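Local coordinates for protein galectin-1 (Bufo arenarum, PDB 1A78) that binds beta-galactosides as a homodimeric lectin, probably recognises a range of complex carbohydrates, and may regulate apoptosis and cell differentiation, at residues E19-I24 with F128-T133; P26-F31 with A48-H53; T94-I99 with Q106-V111. All coordinates share one frame; numbering follows the deposited sequence.

Interaction 1: E19-I24 with F128-T133; sequences EIKGSI and FKSITT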
loop_
_atom_site.group_PDB
_atom_site.type_symbol
_atom_site.label_atom_id
_atom_site.label_comp_id
_atom_site.label_asym_id
_atom_site.label_seq_id
_atom_site.Cartn_x
_atom_site.Cartn_y
_atom_site.Cartn_z
ATOM N N GLU A 19 1.645 -6.185 7.822
ATOM C CA GLU A 19 3.064 -6.202 8.079
ATOM C C GLU A 19 3.699 -5.180 7.152
ATOM O O GLU A 19 3.491 -5.241 5.937
ATOM C CB GLU A 19 3.624 -7.593 7.760
ATOM C CG GLU A 19 5.154 -7.669 7.680
ATOM C CD GLU A 19 5.644 -8.851 6.853
ATOM O OE1 GLU A 19 5.719 -9.981 7.391
ATOM O OE2 GLU A 19 5.955 -8.646 5.657
ATOM N N ILE A 20 4.436 -4.228 7.712
ATOM C CA ILE A 20 5.110 -3.214 6.917
ATOM C C ILE A 20 6.589 -3.553 6.886
ATOM O O ILE A 20 7.110 -4.109 7.838
ATOM C CB ILE A 20 4.888 -1.781 7.476
ATOM C CG1 ILE A 20 3.578 -1.200 6.942
ATOM C CG2 ILE A 20 6.002 -0.845 7.028
ATOM C CD1 ILE A 20 2.357 -1.866 7.467
ATOM N N LYS A 21 7.252 -3.253 5.776
ATOM C CA LYS A 21 8.669 -3.533 5.616
ATOM C C LYS A 21 9.243 -2.333 4.885
ATOM O O LYS A 21 8.640 -1.842 3.924
ATOM C CB LYS A 21 8.840 -4.785 4.780
ATOM C CG LYS A 21 10.072 -5.573 5.100
ATOM C CD LYS A 21 10.036 -6.886 4.346
ATOM C CE LYS A 21 8.702 -7.603 4.601
ATOM N NZ LYS A 21 8.449 -8.749 3.668
ATOM N N GLY A 22 10.369 -1.818 5.371
ATOM C CA GLY A 22 10.959 -0.658 4.745
ATOM C C GLY A 22 12.379 -0.422 5.188
ATOM O O GLY A 22 12.957 -1.241 5.903
ATOM N N SER A 23 12.952 0.685 4.733
ATOM C CA SER A 23 14.314 1.041 5.089
ATOM C C SER A 23 14.419 2.309 5.930
ATOM O O SER A 23 13.770 3.331 5.648
ATOM C CB SER A 23 15.182 1.181 3.840
ATOM O OG SER A 23 15.532 -0.091 3.340
ATOM N N ILE A 24 15.225 2.201 6.985
ATOM C CA ILE A 24 15.493 3.286 7.912
ATOM C C ILE A 24 16.705 4.032 7.396
ATOM O O ILE A 24 17.729 3.417 7.080
ATOM C CB ILE A 24 15.888 2.765 9.317
ATOM C CG1 ILE A 24 14.769 1.939 9.944
ATOM C CG2 ILE A 24 16.243 3.931 10.229
ATOM C CD1 ILE A 24 15.084 1.525 11.374
ATOM N N PHE A 128 9.402 2.920 2.187
ATOM C CA PHE A 128 8.510 1.800 1.923
ATOM C C PHE A 128 9.110 0.739 0.989
ATOM O O PHE A 128 9.785 1.051 0.018
ATOM C CB PHE A 128 7.224 2.373 1.312
ATOM C CG PHE A 128 6.287 1.346 0.741
ATOM C CD1 PHE A 128 5.440 0.626 1.565
ATOM C CD2 PHE A 128 6.248 1.117 -0.631
ATOM C CE1 PHE A 128 4.569 -0.306 1.036
ATOM C CE2 PHE A 128 5.386 0.189 -1.172
ATOM C CZ PHE A 128 4.544 -0.524 -0.342
ATOM N N LYS A 129 8.914 -0.523 1.318
ATOM C CA LYS A 129 9.384 -1.590 0.447
ATOM C C LYS A 129 8.188 -2.482 0.134
ATOM O O LYS A 129 7.958 -2.819 -1.009
ATOM C CB LYS A 129 10.537 -2.389 1.078
ATOM C CG LYS A 129 11.829 -1.580 1.199
ATOM C CD LYS A 129 13.056 -2.463 1.415
ATOM C CE LYS A 129 14.352 -1.660 1.216
ATOM N NZ LYS A 129 15.601 -2.503 1.159
ATOM N N SER A 130 7.386 -2.780 1.151
ATOM C CA SER A 130 6.215 -3.609 1.002
ATOM C C SER A 130 5.230 -3.514 2.174
ATOM O O SER A 130 5.572 -3.059 3.275
ATOM C CB SER A 130 6.633 -5.063 0.755
ATOM O OG SER A 130 7.195 -5.645 1.908
ATOM N N ILE A 131 3.992 -3.904 1.895
ATOM C CA ILE A 131 2.905 -3.929 2.850
ATOM C C ILE A 131 2.130 -5.208 2.530
ATOM O O ILE A 131 1.818 -5.466 1.370
ATOM C CB ILE A 131 1.993 -2.706 2.679
ATOM C CG1 ILE A 131 0.778 -2.815 3.594
ATOM C CG2 ILE A 131 1.555 -2.568 1.217
ATOM C CD1 ILE A 131 0.078 -1.489 3.796
ATOM N N THR A 132 1.821 -6.003 3.546
ATOM C CA THR A 132 1.127 -7.257 3.340
ATOM C C THR A 132 0.004 -7.453 4.335
ATOM O O THR A 132 0.204 -7.260 5.528
ATOM C CB THR A 132 2.095 -8.431 3.543
ATOM O OG1 THR A 132 3.304 -8.187 2.828
ATOM C CG2 THR A 132 1.486 -9.731 3.049
ATOM N N THR A 133 -1.179 -7.811 3.856
ATOM C CA THR A 133 -2.293 -8.078 4.753
ATOM C C THR A 133 -2.528 -9.579 4.786
ATOM O O THR A 133 -2.222 -10.299 3.826
ATOM C CB THR A 133 -3.602 -7.331 4.391
ATOM O OG1 THR A 133 -3.643 -7.026 2.985
ATOM C CG2 THR A 133 -3.719 -6.075 5.220
HETATM O O HOH W 1 5.574 -6.344 4.156
#
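Glu19 faces Thr132 and Lys21 faces Ser130 as hydrogen-bonded pairs of two antiparallel strands, 19-23 and 128-133. At the first pair the exchange is reciprocal: Glu19 N donates to Thr132 O at 2.9 Å, and Thr132 N returns a bond to Glu19 O. One pair further the register slips. Lys21 O is gripped by two successive amides, Lys129 N at 2.9 Å and Ser130 N at 3.2 Å, so Lys129 and Ser130 form a classic beta bulge. Its first residue, Lys129, has the helix-like psi (-43°) usual at that position, and beyond it Gly22 faces Phe128.

The polar side chains gather round one water. It accepts from Ser130 OG and Thr132 OG1 and donates to Glu19 O and Glu19 OE2, the last at 2.8 Å. Glu19 and Thr132 run side by side, yet OE2 and OG1 are 3.9 Å apart, and the water bridges them. In Lys21 the bend at chi3 (-52°) turns CE back, and NZ beyond it forms a salt bridge with Glu19 OE2 at 3.2 Å. Serine suits position 130, being small enough for the lysine chain to pass alongside, with Lys21 CB 3.4 Å from Ser130 OG.

Apolar contact lies on the other face, where Ile20 CD1 meets Ile131 CG1 at 4.3 Å; branched aliphatic residues fill this interior side. There Ile20 touches Leu121 and Leu123 of strand 118-124, and Ile131 touches Val7 and Leu10 of strand 6-12. Strand 85-92 flanks strand 16-23, while Ser130 to Thr132 pair with a strand of the second subunit, carrying the sheet across the dimer interface.

Interaction 2: P26-F31 with A48-H53; sequences PDCKGF and ARFDLH. With YIO (1-thio-beta-D-galactopyranose), chain C; GAL (beta-D-galactopyranose), chain B.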
loop_
_atom_site.group_PDB
_atom_site.type_symbol
_atom_site.label_atom_id
_atom_site.label_comp_id
_atom_site.label_asym_id
_atom_site.label_seq_id
_atom_site.Cartn_x
_atom_site.Cartn_y
_atom_site.Cartn_z
ATOM N N PRO A 26 20.150 6.291 7.309
ATOM C CA PRO A 26 21.328 6.243 8.193
ATOM C C PRO A 26 21.350 7.394 9.196
ATOM O O PRO A 26 21.980 7.308 10.245
ATOM C CB PRO A 26 22.488 6.335 7.208
ATOM C CG PRO A 26 21.935 7.283 6.157
ATOM C CD PRO A 26 20.516 6.762 5.957
ATOM N N ASP A 27 20.692 8.490 8.843
ATOM C CA ASP A 27 20.621 9.643 9.716
ATOM C C ASP A 27 19.146 9.868 9.947
ATOM O O ASP A 27 18.554 10.787 9.384
ATOM C CB ASP A 27 21.270 10.867 9.044
ATOM C CG ASP A 27 22.805 10.818 9.086
ATOM O OD1 ASP A 27 23.370 10.665 10.200
ATOM O OD2 ASP A 27 23.442 10.925 8.007
ATOM N N CYS A 28 18.545 8.975 10.724
ATOM C CA CYS A 28 17.123 9.041 11.017
ATOM C C CYS A 28 16.938 9.317 12.495
ATOM O O CYS A 28 17.405 8.564 13.337
ATOM C CB CYS A 28 16.452 7.711 10.643
ATOM S SG CYS A 28 14.653 7.627 10.930
ATOM N N LYS A 29 16.264 10.410 12.807
ATOM C CA LYS A 29 16.019 10.796 14.189
ATOM C C LYS A 29 14.928 9.908 14.782
ATOM O O LYS A 29 14.968 9.554 15.950
ATOM C CB LYS A 29 15.634 12.278 14.259
ATOM C CG LYS A 29 14.279 12.645 13.563
ATOM C CD LYS A 29 14.401 13.507 12.254
ATOM C CE LYS A 29 15.152 12.770 11.111
ATOM N NZ LYS A 29 14.639 11.377 10.812
ATOM N N GLY A 30 13.971 9.521 13.946
ATOM C CA GLY A 30 12.881 8.656 14.366
ATOM C C GLY A 30 11.922 8.431 13.202
ATOM O O GLY A 30 11.968 9.186 12.217
ATOM N N PHE A 31 11.099 7.384 13.270
ATOM C CA PHE A 31 10.118 7.127 12.209
ATOM C C PHE A 31 8.820 6.695 12.858
ATOM O O PHE A 31 8.803 6.333 14.058
ATOM C CB PHE A 31 10.604 6.080 11.191
ATOM C CG PHE A 31 10.660 4.688 11.732
ATOM C CD1 PHE A 31 9.536 3.863 11.680
ATOM C CD2 PHE A 31 11.837 4.193 12.280
ATOM C CE1 PHE A 31 9.582 2.571 12.160
ATOM C CE2 PHE A 31 11.897 2.900 12.761
ATOM C CZ PHE A 31 10.772 2.080 12.705
ATOM N N ALA A 48 9.057 5.256 16.645
ATOM C CA ALA A 48 10.346 4.762 17.131
ATOM C C ALA A 48 11.319 5.935 17.097
ATOM O O ALA A 48 11.745 6.372 16.022
ATOM C CB ALA A 48 10.860 3.617 16.263
ATOM N N ARG A 49 11.683 6.426 18.279
ATOM C CA ARG A 49 12.577 7.567 18.426
ATOM C C ARG A 49 14.041 7.254 18.682
ATOM O O ARG A 49 14.416 6.862 19.770
ATOM C CB ARG A 49 12.047 8.478 19.541
ATOM C CG ARG A 49 10.637 8.991 19.266
ATOM C CD ARG A 49 10.116 9.927 20.346
ATOM N NE ARG A 49 8.817 10.490 19.983
ATOM C CZ ARG A 49 8.105 11.331 20.734
ATOM N NH1 ARG A 49 8.554 11.736 21.920
ATOM N NH2 ARG A 49 6.919 11.739 20.314
ATOM N N PHE A 50 14.867 7.417 17.662
ATOM C CA PHE A 50 16.302 7.195 17.813
ATOM C C PHE A 50 16.854 8.295 18.726
ATOM O O PHE A 50 17.517 8.028 19.722
ATOM C CB PHE A 50 17.000 7.259 16.455
ATOM C CG PHE A 50 16.772 6.057 15.620
ATOM C CD1 PHE A 50 17.572 4.930 15.779
ATOM C CD2 PHE A 50 15.717 6.019 14.709
ATOM C CE1 PHE A 50 17.321 3.766 15.044
ATOM C CE2 PHE A 50 15.455 4.865 13.966
ATOM C CZ PHE A 50 16.260 3.733 14.136
ATOM N N ASP A 51 16.537 9.534 18.396
ATOM C CA ASP A 51 16.970 10.657 19.176
ATOM C C ASP A 51 15.981 11.758 18.848
ATOM O O ASP A 51 16.181 12.500 17.900
ATOM C CB ASP A 51 18.376 11.038 18.743
ATOM C CG ASP A 51 19.005 12.068 19.647
ATOM O OD1 ASP A 51 18.397 12.392 20.695
ATOM O OD2 ASP A 51 20.110 12.546 19.311
ATOM N N LEU A 52 14.898 11.844 19.610
ATOM C CA LEU A 52 13.879 12.846 19.346
ATOM C C LEU A 52 13.125 13.313 20.599
ATOM O O LEU A 52 12.576 12.502 21.342
ATOM C CB LEU A 52 12.895 12.297 18.311
ATOM C CG LEU A 52 11.830 13.222 17.717
ATOM C CD1 LEU A 52 12.499 14.170 16.714
ATOM C CD2 LEU A 52 10.741 12.379 17.045
ATOM N N HIS A 53 13.069 14.637 20.802
ATOM C CA HIS A 53 12.380 15.247 21.953
ATOM C C HIS A 53 12.852 14.737 23.304
ATOM O O HIS A 53 12.035 14.603 24.213
ATOM C CB HIS A 53 10.879 15.007 21.885
ATOM C CG HIS A 53 10.257 15.477 20.620
ATOM N ND1 HIS A 53 10.709 16.587 19.940
ATOM C CD2 HIS A 53 9.253 14.958 19.876
ATOM C CE1 HIS A 53 10.015 16.726 18.827
ATOM N NE2 HIS A 53 9.126 15.750 18.764
HETATM C C1 YIO C . 4.553 14.466 20.043
HETATM C C2 YIO C . 5.063 14.299 18.634
HETATM C C3 YIO C . 4.015 13.615 17.779
HETATM C C4 YIO C . 3.728 12.267 18.381
HETATM C C5 YIO C . 3.273 12.448 19.829
HETATM C C6 YIO C . 3.082 11.134 20.542
HETATM O O2 YIO C . 5.365 15.564 18.090
HETATM O O3 YIO C . 4.519 13.441 16.469
HETATM O O4 YIO C . 4.899 11.470 18.315
HETATM O O5 YIO C . 4.234 13.194 20.600
HETATM O O6 YIO C . 2.288 11.331 21.701
HETATM S S1 YIO C . 5.998 15.012 20.992
HETATM C C1 GAL B . 5.211 15.114 22.637
HETATM C C2 GAL B . 6.111 14.433 23.683
HETATM C C3 GAL B . 5.422 14.414 25.053
HETATM C C4 GAL B . 5.002 15.837 25.448
HETATM C C5 GAL B . 4.118 16.406 24.360
HETATM C C6 GAL B . 3.731 17.824 24.703
HETATM O O2 GAL B . 6.417 13.105 23.296
HETATM O O3 GAL B . 6.313 13.882 26.021
HETATM O O4 GAL B . 6.149 16.672 25.578
HETATM O O5 GAL B . 4.851 16.435 23.100
HETATM O O6 GAL B . 3.197 18.486 23.578
#
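Phe31 and Ala48 exchange two backbone hydrogen bonds as an antiparallel pair, Gly30 lies against Arg49, and Lys29 O accepts from Asp51 N at 2.9 Å, with a weak second bond from Phe50 N where the chain turns a corner. Glycine fits position 30 because a beta carbon here would lie about 2.9 Å from Ala48 O, close enough to collide.

The Ala48 methyl sits over one face of the Phe31 ring in a CH-pi contact, CB 4.0 Å from the ring centroid. Phe50 CE2 comes to the edge of that ring, 4.0 Å from Phe31 CD2, and Cys28 SG approaches Phe50 obliquely. On the other face Arg49, extended from CG to NE, reaches the sugar: NH1 donates to O2 of galactose at 2.9 Å and NH2 to O4 of thiogalactose at 2.9 Å. A salt bridge from NH1 to Asp55 and a bond from NE to Asn47 help fix its planar head, while His53 CD2 touches thiogalactose S1 at 3.4 Å. Arg49 and His53 belong to the galectin beta-galactoside site, where Glu72 and Asn62 also hydrogen-bond the sugar.

Glu72 and Arg74 of strand 68-75 pack against Arg49, whose backbone bonds to Lys58 of strand 58-65; Phe50 meets Phe78 edge-to-face.

Interaction 3: T94-I99 with Q106-V111; sequences TQKIII and QFSFPV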
loop_
_atom_site.group_PDB
_atom_site.type_symbol
_atom_site.label_atom_id
_atom_site.label_comp_id
_atom_site.label_asym_id
_atom_site.label_seq_id
_atom_site.Cartn_x
_atom_site.Cartn_y
_atom_site.Cartn_z
ATOM N N THR A 94 -10.476 -6.392 18.661
ATOM C CA THR A 94 -11.384 -5.313 19.062
ATOM C C THR A 94 -11.037 -4.533 20.335
ATOM O O THR A 94 -11.579 -3.446 20.576
ATOM C CB THR A 94 -12.835 -5.833 19.207
ATOM O OG1 THR A 94 -12.830 -7.073 19.928
ATOM C CG2 THR A 94 -13.478 -6.040 17.833
ATOM N N GLN A 95 -10.143 -5.087 21.147
ATOM C CA GLN A 95 -9.784 -4.475 22.414
ATOM C C GLN A 95 -8.379 -3.913 22.468
ATOM O O GLN A 95 -8.119 -2.976 23.222
ATOM C CB GLN A 95 -9.985 -5.496 23.540
ATOM C CG GLN A 95 -9.486 -6.910 23.177
ATOM C CD GLN A 95 -9.576 -7.889 24.344
ATOM O OE1 GLN A 95 -8.656 -8.695 24.571
ATOM N NE2 GLN A 95 -10.679 -7.823 25.098
ATOM N N LYS A 96 -7.488 -4.456 21.649
ATOM C CA LYS A 96 -6.101 -4.020 21.639
ATOM C C LYS A 96 -5.456 -4.351 20.292
ATOM O O LYS A 96 -5.949 -5.200 19.546
ATOM C CB LYS A 96 -5.326 -4.760 22.735
ATOM C CG LYS A 96 -5.086 -6.232 22.382
ATOM C CD LYS A 96 -4.369 -7.027 23.460
ATOM C CE LYS A 96 -5.293 -7.376 24.596
ATOM N NZ LYS A 96 -4.718 -8.491 25.411
ATOM N N ILE A 97 -4.322 -3.724 20.019
ATOM C CA ILE A 97 -3.588 -3.963 18.795
ATOM C C ILE A 97 -2.292 -4.565 19.261
ATOM O O ILE A 97 -1.674 -4.047 20.181
ATOM C CB ILE A 97 -3.315 -2.654 18.025
ATOM C CG1 ILE A 97 -4.641 -2.105 17.479
ATOM C CG2 ILE A 97 -2.284 -2.897 16.924
ATOM C CD1 ILE A 97 -4.583 -0.723 16.843
ATOM N N ILE A 98 -1.920 -5.707 18.706
ATOM C CA ILE A 98 -0.685 -6.364 19.084
ATOM C C ILE A 98 0.390 -5.995 18.067
ATOM O O ILE A 98 0.156 -6.105 16.864
ATOM C CB ILE A 98 -0.900 -7.889 19.160
ATOM C CG1 ILE A 98 -1.883 -8.188 20.294
ATOM C CG2 ILE A 98 0.428 -8.625 19.351
ATOM C CD1 ILE A 98 -2.794 -9.403 20.074
ATOM N N ILE A 99 1.531 -5.497 18.551
ATOM C CA ILE A 99 2.652 -5.109 17.699
ATOM C C ILE A 99 3.778 -6.145 17.875
ATOM O O ILE A 99 4.177 -6.433 19.004
ATOM C CB ILE A 99 3.196 -3.695 18.072
ATOM C CG1 ILE A 99 2.085 -2.630 18.002
ATOM C CG2 ILE A 99 4.323 -3.301 17.120
ATOM C CD1 ILE A 99 1.298 -2.410 19.269
ATOM N N GLN A 106 7.271 -8.386 21.213
ATOM C CA GLN A 106 5.879 -8.039 21.028
ATOM C C GLN A 106 5.291 -7.291 22.236
ATOM O O GLN A 106 5.752 -7.453 23.363
ATOM C CB GLN A 106 5.122 -9.351 20.786
ATOM C CG GLN A 106 3.616 -9.287 20.795
ATOM C CD GLN A 106 2.993 -10.673 20.788
ATOM O OE1 GLN A 106 3.170 -11.443 19.837
ATOM N NE2 GLN A 106 2.263 -11.000 21.855
ATOM N N PHE A 107 4.322 -6.416 21.984
ATOM C CA PHE A 107 3.623 -5.703 23.052
ATOM C C PHE A 107 2.288 -5.236 22.502
ATOM O O PHE A 107 2.054 -5.324 21.308
ATOM C CB PHE A 107 4.461 -4.550 23.617
ATOM C CG PHE A 107 4.657 -3.400 22.681
ATOM C CD1 PHE A 107 3.732 -2.353 22.635
ATOM C CD2 PHE A 107 5.798 -3.325 21.890
ATOM C CE1 PHE A 107 3.952 -1.257 21.821
ATOM C CE2 PHE A 107 6.026 -2.226 21.068
ATOM C CZ PHE A 107 5.109 -1.194 21.032
ATOM N N SER A 108 1.377 -4.806 23.348
ATOM C CA SER A 108 0.110 -4.362 22.817
ATOM C C SER A 108 -0.175 -2.919 23.218
ATOM O O SER A 108 0.551 -2.358 24.050
ATOM C CB SER A 108 -1.011 -5.299 23.267
ATOM O OG SER A 108 -1.342 -5.101 24.624
ATOM N N PHE A 109 -1.165 -2.308 22.545
ATOM C CA PHE A 109 -1.634 -0.944 22.793
ATOM C C PHE A 109 -3.145 -1.066 22.846
ATOM O O PHE A 109 -3.713 -1.858 22.112
ATOM C CB PHE A 109 -1.224 -0.009 21.667
ATOM C CG PHE A 109 -1.573 1.448 21.925
ATOM C CD1 PHE A 109 -0.822 2.210 22.826
ATOM C CD2 PHE A 109 -2.653 2.056 21.265
ATOM C CE1 PHE A 109 -1.139 3.544 23.065
ATOM C CE2 PHE A 109 -2.977 3.394 21.493
ATOM C CZ PHE A 109 -2.226 4.139 22.390
ATOM N N PRO A 110 -3.820 -0.338 23.752
ATOM C CA PRO A 110 -5.277 -0.449 23.819
ATOM C C PRO A 110 -6.024 0.280 22.683
ATOM O O PRO A 110 -5.571 1.322 22.177
ATOM C CB PRO A 110 -5.590 0.182 25.174
ATOM C CG PRO A 110 -4.602 1.271 25.238
ATOM C CD PRO A 110 -3.331 0.593 24.785
ATOM N N VAL A 111 -7.151 -0.293 22.278
ATOM C CA VAL A 111 -7.981 0.290 21.249
ATOM C C VAL A 111 -8.923 1.237 21.975
ATOM O O VAL A 111 -9.876 0.805 22.619
ATOM C CB VAL A 111 -8.759 -0.796 20.492
ATOM C CG1 VAL A 111 -9.905 -0.176 19.705
ATOM C CG2 VAL A 111 -7.812 -1.508 19.548
#
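Ile97 with Phe109 and Ile99 with Phe107 are the hydrogen-bonded pairs of an antiparallel hairpin, alternating with the non-hydrogen-bonded pairs Lys96-Pro110 and Ile98-Ser108. Each hydrogen-bonded pair exchanges two bonds, and the shortest, Ile99 N to Phe107 O at 2.8 Å, runs nearly along the C=O axis. Past the strand end Val111 N adds a bond to Gln95 O at 3.0 Å, straight at the hydrogen (170°) although the donor stands well above the carbonyl plane. Proline, which has no N-H, is tolerated at 110 because its pair with Lys96 uses none and because 106-110 is the outermost strand of its sheet within the chain.

The apolar contacts lie on the face of Ile97, Ile99, Phe107 and Phe109. Ile99 crosses Phe107 obliquely: its CB stands over one face of the ring, toward the rim, and its CD1 comes within 3.9 Å of Phe107 CE1. The second torsion of Ile99 (chi2 89°) places CD1, which also lies 4.2 Å from Phe109 CB. Nearer the open end, Ile97 CG1 and Val111 CG2 meet at 3.8 Å, the two side chains crossing at about a right angle.

The other face is more polar. Gln106 lays both CG and its amide carbon CD against Ile98 CG2, each 3.6 Å away. Lys96 touches with the aliphatic part of its chain, CD passing Ser108 OG at 3.8 Å, a place where a small residue leaves room for a long one.

Phe107 reaches Phe46 and Phe109 reaches Leu44, both on strand 41-49, and both rings touch Cys61 of strand 58-65 in the facing sheet. This is a beta hairpin at the edge of a sheet, with one face turned into the hydrophobic core of the galectin beta sandwich.

How the interactions relate
The three contacts sample both sheets of the beta sandwich. Interactions 1 and 3 belong to the five-stranded sheet, at the two strands outermost within the chain, 127-133 and 106-110, with centres about 19 Å apart and no touch; the dimer continues the sheet at 127-133. Interaction 2 belongs to the six-stranded sheet that carries the sugar site. It does meet interaction 1: Ile24 CD1 packs on Phe31 CE2 and Phe50 CZ, where strand 16-23 leads on to strand 30-35. Along the chain interaction 1 encloses interaction 2 and then interaction 3, joining the second strand to the last. Dimer contact at 128-133 and galactoside binding at 48-53 thus occupy separate parts of one compact domain.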